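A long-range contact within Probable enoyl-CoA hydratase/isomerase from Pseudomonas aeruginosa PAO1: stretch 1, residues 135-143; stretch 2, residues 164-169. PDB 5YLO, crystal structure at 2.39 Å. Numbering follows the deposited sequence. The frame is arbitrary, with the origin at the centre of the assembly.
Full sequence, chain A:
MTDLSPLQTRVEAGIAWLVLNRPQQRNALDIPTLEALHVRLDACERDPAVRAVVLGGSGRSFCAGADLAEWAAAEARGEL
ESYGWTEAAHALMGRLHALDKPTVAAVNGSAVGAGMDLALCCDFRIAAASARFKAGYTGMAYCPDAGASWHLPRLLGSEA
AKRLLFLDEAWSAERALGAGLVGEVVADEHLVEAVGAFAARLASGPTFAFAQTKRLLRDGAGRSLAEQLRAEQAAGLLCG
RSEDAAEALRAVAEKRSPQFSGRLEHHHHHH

Stretch 1 (135-143) AGYTGMAYC
Stretch 2, residues 164-169: LLFLDE

Residues 135-143 form an irregular loop that packs on the end of a helix. L164 to F166 are the last helical residues of a helix that begins earlier in the chain, and L167 is the first residue to leave helical phi/psi (-86/149). The two stretches run in the same sense: CA of G136 lies 4.3 Å from CA of L165, and CA of T138 lies 4.5 Å from CA of D168. The contact buries 420 Å² in total.

One direct hydrogen bond joins the stretches. Y137 N donates to L165 O at 2.9 Å, nearly straight at 169°. Further along, D168 CA makes a CA-H...O contact with Y137 O at 3.2 Å. Water 1 adds a bridge, accepting from A135 N at 3.3 Å and lying 3.3 Å from L164 O.

The loop is braced internally. C143 N bonds G136 O at 3.0 Å, and T138 N bonds A141 O at 2.8 Å, closing a tight turn.

Apolar packing is centred on A135, extended at -154/149. Its CB points toward the helix and lies 3.9 Å from both L164 CG and L165 CD2. The small methyl lies against both leucines. L164 is t,p and L165 is m,t; both side chains start sideways and end nearer the loop.

Y137 (t, chi2 43°) also points toward stretch 2. Its CD2 is 3.4 Å from F166 O, which sits at the ring edge, and 3.8 Å from D168 CB. Y142 (t, chi2 -83°) reaches round so that OH lies 4.3 Å from F166 CE1, at the edge of the phenylalanine ring. F166 is m, chi2 -13°.

Both glycines suit their backbone angles. G136 has phi/psi 67/-121, and an ideal CB would lie 2.4 Å from L165 O, a clash. G139, at 115/-39, would jam a CB against the preceding carbonyl; an ideal CB would also lie 3.1 Å from D168 OD2, which is tight. D168 points toward the loop with chi1 at 92°, its CB 3.7 Å from G139 N.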

# COMPACT_ATOMS: atom_id res chain seq x y z
N ALA A 135 6.17 -7.46 17.81
CA ALA A 135 5.25 -8.32 17.08
C ALA A 135 5.97 -9.59 16.66
O ALA A 135 7.17 -9.58 16.38
CB ALA A 135 4.67 -7.63 15.85
N GLY A 136 5.22 -10.68 16.59
CA GLY A 136 5.77 -11.92 16.07
C GLY A 136 6.83 -12.46 17.00
O GLY A 136 6.58 -12.72 18.18
N TYR A 137 8.04 -12.63 16.47
CA TYR A 137 9.15 -13.15 17.25
C TYR A 137 9.62 -12.10 18.26
O TYR A 137 9.97 -10.98 17.89
CB TYR A 137 10.29 -13.55 16.32
CG TYR A 137 11.50 -14.18 16.99
CD1 TYR A 137 11.35 -15.13 17.99
CD2 TYR A 137 12.79 -13.83 16.61
CE1 TYR A 137 12.45 -15.71 18.60
CE2 TYR A 137 13.89 -14.41 17.21
CZ TYR A 137 13.72 -15.35 18.20
OH TYR A 137 14.81 -15.92 18.80
N THR A 138 9.61 -12.47 19.55
CA THR A 138 10.06 -11.58 20.62
C THR A 138 11.47 -11.90 21.09
O THR A 138 12.13 -11.03 21.67
CB THR A 138 9.08 -11.66 21.80
OG1 THR A 138 7.76 -11.39 21.33
CG2 THR A 138 9.43 -10.63 22.87
N GLY A 139 11.97 -13.10 20.82
CA GLY A 139 13.27 -13.51 21.31
C GLY A 139 13.08 -14.66 22.27
O GLY A 139 13.86 -15.62 22.28
N MET A 140 12.02 -14.56 23.07
CA MET A 140 11.65 -15.60 24.02
C MET A 140 10.28 -16.20 23.75
O MET A 140 9.97 -17.26 24.32
CB MET A 140 11.68 -15.04 25.45
CG MET A 140 13.01 -14.40 25.81
SD MET A 140 14.39 -15.56 25.71
CE MET A 140 15.78 -14.43 25.60
N ALA A 141 9.45 -15.58 22.91
CA ALA A 141 8.13 -16.10 22.59
C ALA A 141 7.72 -15.58 21.22
O ALA A 141 8.39 -14.75 20.61
CB ALA A 141 7.10 -15.69 23.65
N TYR A 142 6.59 -16.10 20.73
CA TYR A 142 6.04 -15.72 19.43
C TYR A 142 4.57 -15.38 19.61
O TYR A 142 3.77 -16.24 20.00
CB TYR A 142 6.22 -16.84 18.40
CG TYR A 142 6.16 -16.37 16.97
CD1 TYR A 142 4.94 -16.17 16.33
CD2 TYR A 142 7.32 -16.12 16.26
CE1 TYR A 142 4.89 -15.74 15.02
CE2 TYR A 142 7.28 -15.69 14.95
CZ TYR A 142 6.06 -15.50 14.33
OH TYR A 142 6.01 -15.07 13.03
N CYS A 143 4.21 -14.13 19.32
CA CYS A 143 2.86 -13.65 19.56
C CYS A 143 1.90 -14.15 18.48
O CYS A 143 2.32 -14.54 17.39
CB CYS A 143 2.84 -12.13 19.59
SG CYS A 143 3.99 -11.38 20.77
N LEU A 164 9.49 -6.49 11.22
CA LEU A 164 8.95 -6.39 12.57
C LEU A 164 8.52 -7.75 13.10
O LEU A 164 8.69 -8.03 14.30
CB LEU A 164 7.77 -5.42 12.57
CG LEU A 164 7.08 -5.20 13.92
CD1 LEU A 164 8.10 -4.74 14.95
CD2 LEU A 164 5.95 -4.19 13.79
N LEU A 165 7.98 -8.61 12.24
CA LEU A 165 7.50 -9.91 12.70
C LEU A 165 8.64 -10.91 12.88
O LEU A 165 8.66 -11.66 13.86
CB LEU A 165 6.46 -10.46 11.73
CG LEU A 165 5.06 -9.83 11.80
CD1 LEU A 165 4.26 -10.13 10.54
CD2 LEU A 165 4.33 -10.33 13.04
N PHE A 166 9.59 -10.95 11.95
CA PHE A 166 10.62 -11.98 11.98
C PHE A 166 11.80 -11.63 12.87
O PHE A 166 12.41 -12.52 13.47
CB PHE A 166 11.12 -12.29 10.57
CG PHE A 166 10.07 -12.87 9.66
CD1 PHE A 166 8.87 -13.35 10.17
CD2 PHE A 166 10.29 -12.95 8.29
CE1 PHE A 166 7.91 -13.89 9.34
CE2 PHE A 166 9.33 -13.49 7.45
CZ PHE A 166 8.14 -13.96 7.98
N LEU A 167 12.14 -10.35 12.99
CA LEU A 167 13.19 -9.93 13.91
C LEU A 167 12.61 -9.72 15.30
O LEU A 167 11.44 -9.33 15.46
CB LEU A 167 13.87 -8.65 13.43
CG LEU A 167 14.45 -8.70 12.02
CD1 LEU A 167 15.18 -7.41 11.71
CD2 LEU A 167 15.36 -9.90 11.87
N ASP A 168 13.43 -9.96 16.32
CA ASP A 168 12.96 -9.86 17.69
C ASP A 168 13.04 -8.44 18.25
O ASP A 168 12.56 -8.21 19.37
CB ASP A 168 13.75 -10.80 18.60
CG ASP A 168 14.94 -10.12 19.22
OD1 ASP A 168 15.96 -9.94 18.52
OD2 ASP A 168 14.86 -9.77 20.42
N GLU A 169 13.63 -7.50 17.53
CA GLU A 169 13.82 -6.16 18.07
C GLU A 169 12.50 -5.40 18.10
O GLU A 169 11.64 -5.58 17.24
CB GLU A 169 14.86 -5.40 17.25
CG GLU A 169 14.42 -5.08 15.83
CD GLU A 169 15.55 -4.57 14.96
OE1 GLU A 169 16.72 -4.63 15.40
OE2 GLU A 169 15.27 -4.12 13.83
O HOH W 1 9.42 -7.16 17.37